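Local coordinates for 5'-nucleotidase SURE (Aquifex aeolicus, PDB 2WQK) that hydrolyses nucleoside 5'-monophosphates to nucleosides and phosphate, probably with the help of a bound divalent metal ion, at the interface of chains A and B. Coordinates in Å, arbitrary orientation; residue numbers count along the deposited sequence, not the author numbering. Chains: chain A/B, 5'-nucleotidase SURE.

Contact 1: the interface of chains A and B. Residues chain A 52, 54, 75, 78-79; chain B 189, 201, 203.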
ATOM      1  N   LEU A  52      11.712   5.920 -11.591  1.00 15.61           N
ATOM      2  CA  LEU A  52      12.026   6.346 -10.246  1.00 16.04           C
ATOM      3  C   LEU A  52      12.557   7.775 -10.262  1.00 15.56           C
ATOM      4  O   LEU A  52      13.503   8.066 -10.988  1.00 15.64           O
ATOM      5  CB  LEU A  52      13.088   5.417  -9.660  1.00 16.38           C
ATOM      6  CG  LEU A  52      12.635   3.971  -9.402  1.00 19.48           C
ATOM      7  CD1 LEU A  52      13.866   3.067  -9.215  1.00 21.47           C
ATOM      8  CD2 LEU A  52      11.678   3.925  -8.239  1.00 20.94           C
ATOM      9  N   MET A  54      14.689  10.637  -8.611  1.00 17.90           N
ATOM     10  CA  MET A  54      15.797  10.739  -7.638  1.00 17.86           C
ATOM     11  C   MET A  54      16.142  12.201  -7.517  1.00 19.34           C
ATOM     12  O   MET A  54      16.352  12.861  -8.546  1.00 21.13           O
ATOM     13  CB  MET A  54      16.999   9.856  -8.039  1.00 19.37           C
ATOM     14  CG  MET A  54      18.194   9.889  -7.016  1.00 18.20           C
ATOM     15  SD  MET A  54      19.449   8.645  -7.365  1.00 21.55           S
ATOM     16  CE  MET A  54      19.777   8.824  -9.101  1.00 20.31           C
ATOM     17  N   LEU A  75      20.837   2.524  -8.431  1.00 12.68           N
ATOM     18  CA  LEU A  75      20.925   3.907  -8.958  1.00 13.92           C
ATOM     19  C   LEU A  75      22.182   4.591  -8.394  1.00 13.84           C
ATOM     20  O   LEU A  75      22.830   5.397  -9.083  1.00 15.26           O
ATOM     21  CB  LEU A  75      19.675   4.723  -8.635  1.00 14.27           C
ATOM     22  CG  LEU A  75      18.405   4.318  -9.413  1.00 16.04           C
ATOM     23  CD1 LEU A  75      17.206   5.103  -8.925  1.00 19.14           C
ATOM     24  CD2 LEU A  75      18.568   4.482 -10.949  1.00 17.40           C
ATOM     25  N   ARG A  78      25.145   3.014 -10.540  1.00 15.01           N
ATOM     26  CA  ARG A  78      25.158   3.290 -11.974  1.00 16.38           C
ATOM     27  C   ARG A  78      25.058   4.758 -12.296  1.00 16.87           C
ATOM     28  O   ARG A  78      25.672   5.197 -13.266  1.00 19.82           O
ATOM     29  CB  ARG A  78      24.058   2.509 -12.705  1.00 16.91           C
ATOM     30  CG  ARG A  78      24.273   1.051 -12.574  1.00 20.46           C
ATOM     31  CD  ARG A  78      23.467   0.184 -13.561  1.00 24.21           C
ATOM     32  NE  ARG A  78      23.736  -1.193 -13.203  1.00 27.91           N
ATOM     33  CZ  ARG A  78      24.723  -1.932 -13.692  1.00 31.67           C
ATOM     34  NH1 ARG A  78      25.546  -1.450 -14.625  1.00 34.37           N
ATOM     35  NH2 ARG A  78      24.862  -3.180 -13.245  1.00 32.66           N
ATOM     36  N   VAL A  79      24.266   5.509 -11.551  1.00 16.47           N
ATOM     37  CA  VAL A  79      24.031   6.940 -11.883  1.00 17.18           C
ATOM     38  C   VAL A  79      24.970   7.815 -11.057  1.00 17.00           C
ATOM     39  O   VAL A  79      25.819   8.538 -11.622  1.00 19.76           O
ATOM     40  CB  VAL A  79      22.558   7.372 -11.685  1.00 17.52           C
ATOM     41  CG1 VAL A  79      22.364   8.841 -12.070  1.00 18.18           C
ATOM     42  CG2 VAL A  79      21.573   6.427 -12.466  1.00 18.38           C
TER
ATOM     43  N   VAL B 189      20.379   1.873 -17.126  1.00 20.99           N
ATOM     44  CA  VAL B 189      19.521   2.935 -16.586  1.00 20.99           C
ATOM     45  C   VAL B 189      19.314   4.015 -17.636  1.00 21.62           C
ATOM     46  O   VAL B 189      20.294   4.528 -18.234  1.00 22.93           O
ATOM     47  CB  VAL B 189      20.090   3.568 -15.288  1.00 20.78           C
ATOM     48  CG1 VAL B 189      19.143   4.649 -14.766  1.00 20.26           C
ATOM     49  CG2 VAL B 189      20.357   2.463 -14.258  1.00 22.14           C
ATOM     50  N   TYR B 201      14.478   8.235 -13.641  1.00 16.91           N
ATOM     51  CA  TYR B 201      15.297   7.157 -14.155  1.00 17.25           C
ATOM     52  C   TYR B 201      14.439   5.929 -14.345  1.00 17.52           C
ATOM     53  O   TYR B 201      13.496   5.739 -13.598  1.00 19.30           O
ATOM     54  CB  TYR B 201      16.479   6.851 -13.207  1.00 18.06           C
ATOM     55  CG  TYR B 201      17.345   8.088 -13.041  1.00 16.61           C
ATOM     56  CD1 TYR B 201      18.396   8.365 -13.931  1.00 17.58           C
ATOM     57  CD2 TYR B 201      17.072   9.017 -12.036  1.00 17.38           C
ATOM     58  CE1 TYR B 201      19.171   9.517 -13.798  1.00 18.48           C
ATOM     59  CE2 TYR B 201      17.844  10.192 -11.901  1.00 17.37           C
ATOM     60  CZ  TYR B 201      18.881  10.414 -12.784  1.00 17.59           C
ATOM     61  OH  TYR B 201      19.639  11.566 -12.620  1.00 20.91           O
ATOM     62  N   ILE B 203      15.185   1.799 -14.645  1.00 18.34           N
ATOM     63  CA  ILE B 203      16.119   0.684 -14.652  1.00 19.04           C
ATOM     64  C   ILE B 203      15.553  -0.385 -15.585  1.00 20.22           C
ATOM     65  O   ILE B 203      14.431  -0.897 -15.384  1.00 21.89           O
ATOM     66  CB  ILE B 203      16.325   0.089 -13.255  1.00 19.33           C
ATOM     67  CG1 ILE B 203      16.716   1.175 -12.234  1.00 18.94           C
ATOM     68  CG2 ILE B 203      17.348  -1.044 -13.321  1.00 20.52           C
ATOM     69  CD1 ILE B 203      16.760   0.662 -10.764  1.00 18.21           C
TER
HETATM   70  O   HOH W   1      19.124  12.717  -9.711  1.00 32.51           O
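B:Tyr201 and A:Leu52 join two copies of the same protein edge to edge, in an antiparallel strand pairing backed by an apolar patch; in the deposited assembly this holds the arm of chain B on chain A, which is likely to matter in solution, and the two-fold symmetry of the pair repeats the arrangement with the chains exchanged. The backbone bonds run both ways: A:Leu52 N donates to B:Tyr201 O at 2.7 Å, while B:Tyr201 N gives its hydrogen to A:Leu52 O at 2.8 Å.

B:Tyr201 carries much of the side-chain contact. With its CG beside the backbone N (chi1 -59°), its ring swings towards chain A and offers one face to A:Met54 and A:Val79. The methionine methyl CE comes over the rim of that face, 3.7 Å from ring atom CE2, and a bend at chi3 (49°) brings it there. Along the opposite rim of the same face, A:Val79 CG1 meets CE1 at 3.7 Å. A flexible thioether and a branched valine both suit a flat aromatic surface, while the phenol OH keeps a polar partner: a water at 3.2 Å from B:Tyr201 OH, which also reaches A:Met54 O.

Beyond the ring, A:Leu75 pushes its CD2 methyl among three residues of chain B, 3.9 Å from B:Val189 CG1 and close to B:Tyr201 CB and B:Ile203 CG1. Branched aliphatic side chains, with methyls turned several ways and no polar group to bury, suit this groove between helix and strands. The two methyls of B:Val189 divide their work: CG1 packs crosswise against A:Val79 CG2, whereas CG2 lies 3.9 Å from A:Arg78 CD, so that the arginine contributes its aliphatic stem here.

In the fold, helix 69-80 and strand 52-58 of chain A form the receiving surface, and strands 186-193 and 199-206 of chain B form the arm that lies on it.

Contact 2: the interface of chains A and B. Residues chain A 51-53; chain B 200-202.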
ATOM      1  N   PRO A  51       9.399   3.869 -13.519  1.00 17.76           N
ATOM      2  CA  PRO A  51      10.531   4.764 -13.330  1.00 17.89           C
ATOM      3  C   PRO A  51      10.578   5.308 -11.914  1.00 17.52           C
ATOM      4  O   PRO A  51       9.613   5.180 -11.161  1.00 17.40           O
ATOM      5  CB  PRO A  51      10.237   5.877 -14.316  1.00 19.70           C
ATOM      6  CG  PRO A  51       8.806   5.963 -14.354  1.00 19.92           C
ATOM      7  CD  PRO A  51       8.283   4.545 -14.199  1.00 18.82           C
ATOM      8  N   LEU A  52      11.712   5.920 -11.591  1.00 15.61           N
ATOM      9  CA  LEU A  52      12.026   6.346 -10.246  1.00 16.04           C
ATOM     10  C   LEU A  52      12.557   7.775 -10.262  1.00 15.56           C
ATOM     11  O   LEU A  52      13.503   8.066 -10.988  1.00 15.64           O
ATOM     12  CB  LEU A  52      13.088   5.417  -9.660  1.00 16.38           C
ATOM     13  CG  LEU A  52      12.635   3.971  -9.402  1.00 19.48           C
ATOM     14  CD1 LEU A  52      13.866   3.067  -9.215  1.00 21.47           C
ATOM     15  CD2 LEU A  52      11.678   3.925  -8.239  1.00 20.94           C
ATOM     16  N   LYS A  53      11.937   8.642  -9.482  1.00 15.65           N
ATOM     17  CA  LYS A  53      12.466   9.985  -9.313  1.00 16.08           C
ATOM     18  C   LYS A  53      13.618   9.916  -8.312  1.00 16.51           C
ATOM     19  O   LYS A  53      13.519   9.262  -7.283  1.00 16.04           O
ATOM     20  CB  LYS A  53      11.403  10.921  -8.787  1.00 17.59           C
ATOM     21  CG  LYS A  53      10.202  11.126  -9.710  1.00 20.07           C
ATOM     22  CD  LYS A  53       9.356  12.315  -9.221  1.00 24.63           C
ATOM     23  CE  LYS A  53       8.632  12.045  -7.936  1.00 26.53           C
ATOM     24  NZ  LYS A  53       7.764  13.205  -7.599  1.00 27.27           N
TER
ATOM     25  N   PHE B 200      14.436  11.876 -13.711  1.00 19.51           N
ATOM     26  CA  PHE B 200      13.978  10.575 -13.235  1.00 17.88           C
ATOM     27  C   PHE B 200      14.570   9.476 -14.120  1.00 17.46           C
ATOM     28  O   PHE B 200      15.144   9.753 -15.181  1.00 17.82           O
ATOM     29  CB  PHE B 200      12.447  10.498 -13.107  1.00 17.57           C
ATOM     30  CG  PHE B 200      11.692  10.572 -14.432  1.00 16.48           C
ATOM     31  CD1 PHE B 200      11.154   9.430 -14.970  1.00 16.43           C
ATOM     32  CD2 PHE B 200      11.450  11.779 -15.079  1.00 16.45           C
ATOM     33  CE1 PHE B 200      10.439   9.450 -16.170  1.00 16.60           C
ATOM     34  CE2 PHE B 200      10.718  11.818 -16.274  1.00 16.12           C
ATOM     35  CZ  PHE B 200      10.200  10.667 -16.811  1.00 16.28           C
ATOM     36  N   TYR B 201      14.478   8.235 -13.641  1.00 16.91           N
ATOM     37  CA  TYR B 201      15.297   7.157 -14.155  1.00 17.25           C
ATOM     38  C   TYR B 201      14.439   5.929 -14.345  1.00 17.52           C
ATOM     39  O   TYR B 201      13.496   5.739 -13.598  1.00 19.30           O
ATOM     40  CB  TYR B 201      16.479   6.851 -13.207  1.00 18.06           C
ATOM     41  CG  TYR B 201      17.345   8.088 -13.041  1.00 16.61           C
ATOM     42  CD1 TYR B 201      18.396   8.365 -13.931  1.00 17.58           C
ATOM     43  CD2 TYR B 201      17.072   9.017 -12.036  1.00 17.38           C
ATOM     44  CE1 TYR B 201      19.171   9.517 -13.798  1.00 18.48           C
ATOM     45  CE2 TYR B 201      17.844  10.192 -11.901  1.00 17.37           C
ATOM     46  CZ  TYR B 201      18.881  10.414 -12.784  1.00 17.59           C
ATOM     47  OH  TYR B 201      19.639  11.566 -12.620  1.00 20.91           O
ATOM     48  N   TRP B 202      14.810   5.084 -15.283  1.00 17.10           N
ATOM     49  CA  TRP B 202      14.138   3.818 -15.464  1.00 17.33           C
ATOM     50  C   TRP B 202      15.207   2.748 -15.576  1.00 18.18           C
ATOM     51  O   TRP B 202      16.049   2.814 -16.468  1.00 19.28           O
ATOM     52  CB  TRP B 202      13.262   3.853 -16.717  1.00 18.04           C
ATOM     53  CG  TRP B 202      12.159   2.824 -16.717  1.00 18.64           C
ATOM     54  CD1 TRP B 202      12.262   1.507 -16.411  1.00 19.92           C
ATOM     55  CD2 TRP B 202      10.798   3.054 -17.061  1.00 17.55           C
ATOM     56  NE1 TRP B 202      11.042   0.897 -16.501  1.00 20.24           N
ATOM     57  CE2 TRP B 202      10.118   1.819 -16.920  1.00 18.70           C
ATOM     58  CE3 TRP B 202      10.086   4.168 -17.481  1.00 19.06           C
ATOM     59  CZ2 TRP B 202       8.745   1.675 -17.178  1.00 19.27           C
ATOM     60  CZ3 TRP B 202       8.715   4.011 -17.747  1.00 19.69           C
ATOM     61  CH2 TRP B 202       8.071   2.780 -17.583  1.00 20.06           C
TER
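A:Pro51 lies against the indole of B:Trp202, just beyond the strand pairing already made by A:Leu52 and B:Tyr201, and extends the apolar contact past the end of that pairing. Followed round its ring, A:Pro51 meets an aromatic group at every step. CB sits between two of them, 3.6 Å from CE3 of B:Trp202 and 3.7 Å from CD1 of B:Phe200, approaching the phenyl ring at its edge and in its plane. CG comes next, 3.8 Å from CE3 of the tryptophan. CD lies over the face of the indole six-membered ring, 3.7 Å from its centroid, as a CH-pi contact. Proline suits the place because its compact, puckered ring turns CH groups towards the indole and its nitrogen, having no N-H, can rest above an aromatic face without losing a hydrogen bond.

The indole reaches this position because its CG stands opposite the backbone N (chi1 -158°), and the side chain then runs alongside the proline. Were B:Trp202 replaced by an alanine, the CH-pi contact of A:Pro51 CD and the packing of CB and CG on the indole would be lost, and that side of the proline would probably lack its aromatic partner.

Further along, A:Lys53 pairs with B:Phe200 in an antiparallel bridge, its CG near B:Phe200 CB. The lysine CA lies 3.8 Å from CB of B:Phe200, and that same CB is 3.4 Å from A:Leu52 O.

Contact 1 and contact 2 are neighbouring patches of one interface, the centres of their C-alpha atoms about 6 Å apart, and they share A:Leu52 and B:Tyr201. Strands 52-58 of chain A and 199-206 of chain B run through both. Because side chains alternate along a strand, the same backbone pairing sends residues to opposite sides: contact 1 packs towards helix 69-80 of chain A, and contact 2 towards the aromatic residues on the other side. Apolar side chains thus accompany the pairing on both sides, which is likely to steady the arm against its partner in the deposited assembly.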